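Local coordinates for protein 2,3,4,5-tetrahydropyridine-2,6-dicarboxylate N-succinyltransferase (PDB 2RIJ) that probably converts cyclic tetrahydrodipicolinate into N-succinyl-L-2-amino-6-oxopimelate with succinyl-CoA, the first step of the succinylase route to LL-2,6-diaminopimelate in lysine biosynthesis, at residues L143-L148 and V226-S231; E215-I220 and L232-T237; N302-I307 and G318-E323. One frame throughout, in Å; residues are numbered along the deposited sequence.

The three contacts follow the chain from helix 138-149 into the parallel beta-helix. Contact 1 sets that helix against a turn in the first part of the beta-helix, after strand 219-220. Contact 2 pairs the residues that follow 226-231 with 215-220, which lies before it, so the segments alternate. The two also touch: V226 CG2 meets I220 CG2 at 3.7 Å. Contact 3 pairs two short strands in later coils. Its centre is about 26 Å from the centre of each of the others. The side chain of E258, the predicted active-site residue, is about 7 Å from that of T237 in contact 2. In contact 3 the I319 side chain is about 4 Å from those of D316 and Q364, predicted succinyl-CoA residues.

Contact 1 (L143-L148 and V226-S231); sequences LKLYLL and VRMGAS
M228, a selenomethionine, makes a Met-aromatic contact with Y146 of helix 138-149. M228 and G229 are the two central residues of a type II beta turn from R227 to A230, closed by A230 N to R227 O at 3.1 Å. The M228 chain starts with CG anti to the backbone N (chi1 -175°) and bends at chi2 (54°). Its methyl, CE, lies over one face of the Y146 ring, 3.5 Å from the centroid and shifted toward the rim at CD1 and CE1. CD1 is the nearest ring atom, at 3.3 Å. SE stands farther back, 5.3 Å from the centroid. The Y146 hydroxyl is held elsewhere, by H211 and F48 N.

L145 and L148, on the helix face toward the loop, meet its backbone. L145 CD2 rests on G229 CA at 3.8 Å. L148 CB meets G229 O at 3.7 Å. G229 has the positive phi usual at the third position of a type II turn, and its CA is the loop CA nearest the helix, opposite L145. No direct hydrogen bond crosses the contact. One water donates to L148 O at 2.8 Å and accepts from S231 OG at 2.7 Å. M228 O is buried and has no partner in the model.

R227, G229 and S231 make backbone bonds to V245, N248 and A249, in and after strand 244-245. The contact seats helix 138-149, in the N-terminal family region, on a turn in the first part of the left-handed parallel beta-helix characteristic of hexapeptide-repeat acyltransferases.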
# COMPACT_ATOMS: atom_id res chain seq x y z
N LEU A 143 -48.34 21.09 15.34
CA LEU A 143 -48.18 20.96 16.79
C LEU A 143 -46.97 20.04 17.15
O LEU A 143 -46.19 20.34 18.07
CB LEU A 143 -49.46 20.46 17.44
CG LEU A 143 -49.45 20.30 18.95
CD1 LEU A 143 -48.99 21.55 19.68
CD2 LEU A 143 -50.84 19.88 19.38
N LYS A 144 -46.87 18.90 16.46
CA LYS A 144 -45.75 17.99 16.62
C LYS A 144 -44.39 18.67 16.31
O LYS A 144 -43.45 18.58 17.08
CB LYS A 144 -45.96 16.75 15.74
CG LYS A 144 -47.11 15.82 16.27
CD LYS A 144 -47.56 14.78 15.26
CE LYS A 144 -48.54 13.77 15.86
NZ LYS A 144 -47.89 12.82 16.77
N LEU A 145 -44.32 19.42 15.22
CA LEU A 145 -43.06 20.11 14.88
C LEU A 145 -42.68 21.10 15.96
O LEU A 145 -41.52 21.20 16.31
CB LEU A 145 -43.16 20.77 13.51
CG LEU A 145 -43.25 19.81 12.30
CD1 LEU A 145 -43.49 20.58 10.99
CD2 LEU A 145 -42.03 18.83 12.19
N TYR A 146 -43.67 21.85 16.46
CA TYR A 146 -43.48 22.74 17.58
C TYR A 146 -43.04 22.04 18.82
O TYR A 146 -42.19 22.54 19.55
CB TYR A 146 -44.74 23.57 17.86
CG TYR A 146 -44.87 24.93 17.18
CD1 TYR A 146 -45.42 25.08 15.91
CD2 TYR A 146 -44.41 26.09 17.81
CE1 TYR A 146 -45.57 26.34 15.30
CE2 TYR A 146 -44.55 27.34 17.23
CZ TYR A 146 -45.15 27.47 15.97
OH TYR A 146 -45.29 28.75 15.46
N LEU A 147 -43.59 20.87 19.11
CA LEU A 147 -43.17 20.11 20.31
C LEU A 147 -41.67 19.80 20.27
O LEU A 147 -40.96 19.96 21.27
CB LEU A 147 -43.99 18.83 20.48
CG LEU A 147 -45.40 18.99 20.98
CD1 LEU A 147 -46.20 17.64 20.84
CD2 LEU A 147 -45.41 19.51 22.44
N LEU A 148 -41.18 19.46 19.07
CA LEU A 148 -39.74 19.21 18.82
C LEU A 148 -38.93 20.50 18.90
O LEU A 148 -37.99 20.56 19.67
CB LEU A 148 -39.54 18.49 17.49
CG LEU A 148 -39.99 17.02 17.42
CD1 LEU A 148 -40.24 16.61 15.97
CD2 LEU A 148 -38.97 16.13 18.15
N VAL A 226 -31.91 25.90 8.88
CA VAL A 226 -32.63 25.20 9.96
C VAL A 226 -34.09 25.06 9.62
O VAL A 226 -34.87 26.02 9.64
CB VAL A 226 -32.41 25.88 11.33
CG1 VAL A 226 -33.04 25.03 12.49
CG2 VAL A 226 -30.91 26.11 11.59
N ARG A 227 -34.48 23.83 9.30
CA ARG A 227 -35.86 23.53 9.02
C ARG A 227 -36.71 23.51 10.29
O ARG A 227 -36.24 23.17 11.39
CB ARG A 227 -35.94 22.21 8.28
CG ARG A 227 -37.03 22.12 7.23
CD ARG A 227 -36.88 20.78 6.56
NE ARG A 227 -37.63 20.66 5.32
CZ ARG A 227 -37.70 19.57 4.60
NH1 ARG A 227 -37.07 18.50 5.01
NH2 ARG A 227 -38.38 19.52 3.47
N MSE A 228 -37.98 23.91 10.16
CA MSE A 228 -38.94 23.70 11.25
C MSE A 228 -39.02 22.21 11.66
O MSE A 228 -38.99 21.33 10.81
CB MSE A 228 -40.31 24.28 10.85
CG MSE A 228 -41.37 24.24 11.94
SE MSE A 228 -40.76 25.09 13.57
CE MSE A 228 -42.46 24.85 14.57
N GLY A 229 -39.07 21.95 12.97
CA GLY A 229 -38.90 20.63 13.52
C GLY A 229 -37.48 20.27 14.01
O GLY A 229 -37.31 19.23 14.60
N ALA A 230 -36.47 21.08 13.66
CA ALA A 230 -35.14 20.95 14.20
C ALA A 230 -35.18 21.27 15.70
O ALA A 230 -36.02 22.05 16.18
CB ALA A 230 -34.12 21.88 13.44
N SER A 231 -34.25 20.67 16.44
CA SER A 231 -34.11 20.88 17.87
C SER A 231 -32.67 21.27 18.20
O SER A 231 -31.76 20.47 18.04
CB SER A 231 -34.53 19.62 18.61
OG SER A 231 -34.43 19.79 20.00
O HOH W 1 -36.57 18.41 20.76

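Contact 2 (E215-I220 and L232-T237); sequences EDNTRI and LAAGTT
R219 and T237 form a parallel beta bridge, with R219 N donating to T236 O at 3.0 Å in a nearly straight bond (163°). Just before it, T218 OG1 ties two turns together. It accepts from G235 N at 3.0 Å and donates to E215 OE1 at 2.9 Å, meeting that oxygen from above the carboxylate plane. E215 bends at chi2 (91°), and its carboxylate carbon CD packs on A234 CB at 3.8 Å. OE2 of E215 forms a salt bridge with K151.

R219 and T237 point the same way, side by side. T237 CG2 lies over one face of the guanidinium, toward its rim, while NH2 makes a weak bond to T237 OG1 (3.2 Å). A water joins R219 NE, N217 O and T237 OG1. NH1 of R219 pairs with D203 of a neighbouring subunit, which anchors the group across the interface. I220 CD1 meets L232 CD1 at 3.8 Å, the two side chains crossing at a slant.

Strand 219-220 is outermost in its sheet within the chain. Strand 237-238 lies between it and strand 256-257. T237 makes backbone hydrogen bonds to C255, just before strand 256-257, and to V257 within it. T236 OG1 reaches T251 of strand 250-251, and K151 follows helix 138-149.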
# COMPACT_ATOMS: atom_id res chain seq x y z
N GLU A 215 -32.77 30.81 22.20
CA GLU A 215 -32.25 31.29 23.50
C GLU A 215 -31.25 32.37 23.20
O GLU A 215 -30.75 32.51 22.07
CB GLU A 215 -31.55 30.15 24.23
CG GLU A 215 -32.46 29.00 24.63
CD GLU A 215 -32.56 27.88 23.58
OE1 GLU A 215 -32.06 28.04 22.43
OE2 GLU A 215 -33.16 26.84 23.92
N ASP A 216 -30.93 33.17 24.21
CA ASP A 216 -30.02 34.29 23.98
C ASP A 216 -28.61 33.89 23.56
O ASP A 216 -27.88 34.71 22.97
CB ASP A 216 -29.86 35.16 25.24
CG ASP A 216 -31.07 36.02 25.55
OD1 ASP A 216 -31.89 36.32 24.67
OD2 ASP A 216 -31.17 36.43 26.72
N ASN A 217 -28.21 32.66 23.90
CA ASN A 217 -26.90 32.12 23.50
C ASN A 217 -26.92 31.13 22.32
O ASN A 217 -25.92 30.44 22.07
CB ASN A 217 -26.18 31.47 24.68
CG ASN A 217 -26.95 30.30 25.30
OD1 ASN A 217 -28.16 30.20 25.16
ND2 ASN A 217 -26.23 29.40 25.99
N THR A 218 -28.03 31.12 21.57
CA THR A 218 -28.17 30.28 20.39
C THR A 218 -28.18 31.16 19.17
O THR A 218 -28.88 32.18 19.09
CB THR A 218 -29.43 29.45 20.47
OG1 THR A 218 -29.32 28.62 21.62
CG2 THR A 218 -29.66 28.60 19.22
N ARG A 219 -27.37 30.77 18.21
CA ARG A 219 -27.25 31.55 16.95
C ARG A 219 -27.51 30.70 15.73
O ARG A 219 -27.04 29.56 15.65
CB ARG A 219 -25.87 32.15 16.90
CG ARG A 219 -25.57 33.00 18.13
CD ARG A 219 -24.23 33.71 18.04
NE ARG A 219 -23.12 32.78 18.18
CZ ARG A 219 -21.95 32.80 17.56
NH1 ARG A 219 -21.64 33.70 16.62
NH2 ARG A 219 -21.06 31.88 17.88
N ILE A 220 -28.24 31.27 14.77
CA ILE A 220 -28.52 30.62 13.50
C ILE A 220 -28.22 31.67 12.48
O ILE A 220 -28.97 32.68 12.33
CB ILE A 220 -29.98 30.21 13.39
CG1 ILE A 220 -30.34 29.17 14.44
CG2 ILE A 220 -30.30 29.78 11.96
CD1 ILE A 220 -31.88 28.96 14.62
N LEU A 232 -32.48 22.52 18.59
CA LEU A 232 -31.17 23.05 18.92
C LEU A 232 -31.05 23.35 20.42
O LEU A 232 -31.75 24.21 20.93
CB LEU A 232 -30.93 24.31 18.11
CG LEU A 232 -31.17 24.25 16.58
CD1 LEU A 232 -30.77 25.62 15.99
CD2 LEU A 232 -30.41 23.05 15.91
N ALA A 233 -30.17 22.63 21.10
CA ALA A 233 -29.91 22.89 22.53
C ALA A 233 -29.33 24.28 22.68
O ALA A 233 -28.63 24.78 21.77
CB ALA A 233 -28.97 21.83 23.14
N ALA A 234 -29.66 24.91 23.79
CA ALA A 234 -29.18 26.27 24.14
C ALA A 234 -27.66 26.33 23.98
O ALA A 234 -26.93 25.43 24.42
CB ALA A 234 -29.63 26.68 25.60
N GLY A 235 -27.19 27.37 23.31
CA GLY A 235 -25.78 27.54 23.13
C GLY A 235 -25.29 27.03 21.79
O GLY A 235 -24.14 27.22 21.47
N THR A 236 -26.15 26.37 21.00
CA THR A 236 -25.71 25.93 19.66
C THR A 236 -25.51 27.10 18.69
O THR A 236 -26.25 28.09 18.75
CB THR A 236 -26.79 24.95 19.12
OG1 THR A 236 -26.81 23.80 19.99
CG2 THR A 236 -26.54 24.49 17.64
N THR A 237 -24.53 26.97 17.79
CA THR A 237 -24.28 27.89 16.66
C THR A 237 -24.40 27.12 15.35
O THR A 237 -23.73 26.09 15.14
CB THR A 237 -22.89 28.54 16.75
OG1 THR A 237 -22.74 29.18 18.02
CG2 THR A 237 -22.63 29.55 15.63
O HOH W 2 -33.75 26.89 20.34
O HOH W 3 -24.07 30.64 20.08

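Contact 3 (N302-I307 and G318-E323); sequences NSVTGI and GIAVLE
V304 and L322 touch branch to branch on one side of a pair of parallel strands, the side chains crossing obliquely. CG1, anti to the backbone N (chi1 -177°), is the V304 branch that reaches L322 CD2, at 3.9 Å. On the same side V304 CB meets A320 CB at 4.1 Å. N302 of a neighbouring subunit packs on V304, and A317 of that subunit packs on L322, so this side faces the trimer interface.

I307 and V321 meet on the other side. I307 CG1 lies between the backbone N and the carbonyl carbon (chi1 61°). CG1 and CD1 of I307 both meet V321 CG1, CD1 at 3.7 Å. F362 of strand 360-364 packs on both residues. The other branch of I307, CG2, lies over the backbone of E323 near CA.

The two segments carry neighbouring strands on one face of the left-handed parallel beta-helix of this family, from successive coils built of hexapeptide repeats. Three backbone bonds join them. V304 N donates to I319 O at 2.9 Å. V304 O accepts from V321 N at 2.7 Å, almost straight (176°). G306 N donates to V321 O at 2.7 Å.

Waters extend the pairing at both ends. One water lies within hydrogen-bonding distance of N302 O and G318 O. Another donates to G306 O and to E323 OE2, both at 2.7 Å, while E323 OE1 is bonded to S284. The N302 side chain turns away to another subunit, where OD1 bonds to R260 of that subunit, a predicted succinyl-CoA-binding residue, and ND2 to its G276 O.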
# COMPACT_ATOMS: atom_id res chain seq x y z
N ASN A 302 -15.34 18.57 5.68
CA ASN A 302 -15.59 17.67 4.57
C ASN A 302 -15.54 16.17 4.88
O ASN A 302 -15.44 15.35 3.98
CB ASN A 302 -14.68 18.08 3.39
CG ASN A 302 -15.14 19.36 2.75
OD1 ASN A 302 -16.35 19.58 2.59
ND2 ASN A 302 -14.19 20.20 2.32
N SER A 303 -15.75 15.78 6.16
CA SER A 303 -15.88 14.38 6.54
C SER A 303 -17.28 13.92 6.31
O SER A 303 -18.20 14.75 6.08
CB SER A 303 -15.52 14.15 8.03
OG SER A 303 -16.30 14.90 8.92
N VAL A 304 -17.47 12.60 6.41
CA VAL A 304 -18.81 12.00 6.38
C VAL A 304 -18.89 10.98 7.48
O VAL A 304 -18.05 10.05 7.58
CB VAL A 304 -19.17 11.31 5.02
CG1 VAL A 304 -20.63 10.74 5.00
CG2 VAL A 304 -18.86 12.24 3.82
N THR A 305 -19.89 11.15 8.31
CA THR A 305 -20.16 10.23 9.39
C THR A 305 -21.46 9.46 9.11
O THR A 305 -22.55 10.02 9.17
CB THR A 305 -20.25 10.97 10.76
OG1 THR A 305 -19.00 11.60 11.08
CG2 THR A 305 -20.59 9.97 11.89
N GLY A 306 -21.31 8.19 8.77
CA GLY A 306 -22.43 7.29 8.45
C GLY A 306 -22.74 6.23 9.48
O GLY A 306 -23.58 5.33 9.26
N ILE A 307 -22.15 6.35 10.67
CA ILE A 307 -22.45 5.46 11.78
C ILE A 307 -22.63 6.24 13.09
O ILE A 307 -22.12 7.34 13.22
CB ILE A 307 -21.30 4.39 12.02
CG1 ILE A 307 -19.96 5.06 12.36
CG2 ILE A 307 -21.15 3.47 10.73
CD1 ILE A 307 -18.89 4.12 12.84
N GLY A 318 -11.98 15.17 5.85
CA GLY A 318 -11.88 14.45 4.57
C GLY A 318 -12.21 12.97 4.68
O GLY A 318 -12.37 12.31 3.69
N ILE A 319 -12.37 12.45 5.87
CA ILE A 319 -12.56 11.01 6.03
C ILE A 319 -14.03 10.69 5.92
O ILE A 319 -14.86 11.30 6.59
CB ILE A 319 -12.04 10.51 7.46
CG1 ILE A 319 -10.53 10.70 7.59
CG2 ILE A 319 -12.45 9.06 7.74
CD1 ILE A 319 -9.72 9.90 6.65
N ALA A 320 -14.35 9.64 5.17
CA ALA A 320 -15.68 9.07 5.17
C ALA A 320 -15.77 7.80 5.97
O ALA A 320 -15.11 6.79 5.63
CB ALA A 320 -16.15 8.81 3.72
N VAL A 321 -16.59 7.82 7.03
CA VAL A 321 -16.80 6.70 7.91
C VAL A 321 -18.19 6.14 7.64
O VAL A 321 -19.21 6.54 8.23
CB VAL A 321 -16.63 7.07 9.44
CG1 VAL A 321 -16.84 5.86 10.32
CG2 VAL A 321 -15.30 7.69 9.71
N LEU A 322 -18.24 5.17 6.75
CA LEU A 322 -19.48 4.58 6.30
C LEU A 322 -19.63 3.19 6.90
O LEU A 322 -18.66 2.59 7.40
CB LEU A 322 -19.52 4.53 4.76
CG LEU A 322 -19.09 5.83 4.07
CD1 LEU A 322 -18.95 5.64 2.57
CD2 LEU A 322 -20.11 6.94 4.46
N GLU A 323 -20.85 2.68 6.84
CA GLU A 323 -21.19 1.41 7.45
C GLU A 323 -20.31 0.26 6.95
O GLU A 323 -19.95 -0.66 7.71
CB GLU A 323 -22.63 1.07 7.12
CG GLU A 323 -23.65 1.85 7.85
CD GLU A 323 -25.07 1.47 7.41
OE1 GLU A 323 -25.34 0.25 7.25
OE2 GLU A 323 -25.92 2.39 7.21
O HOH W 4 -15.22 12.93 2.53
O HOH W 5 -25.03 4.93 7.05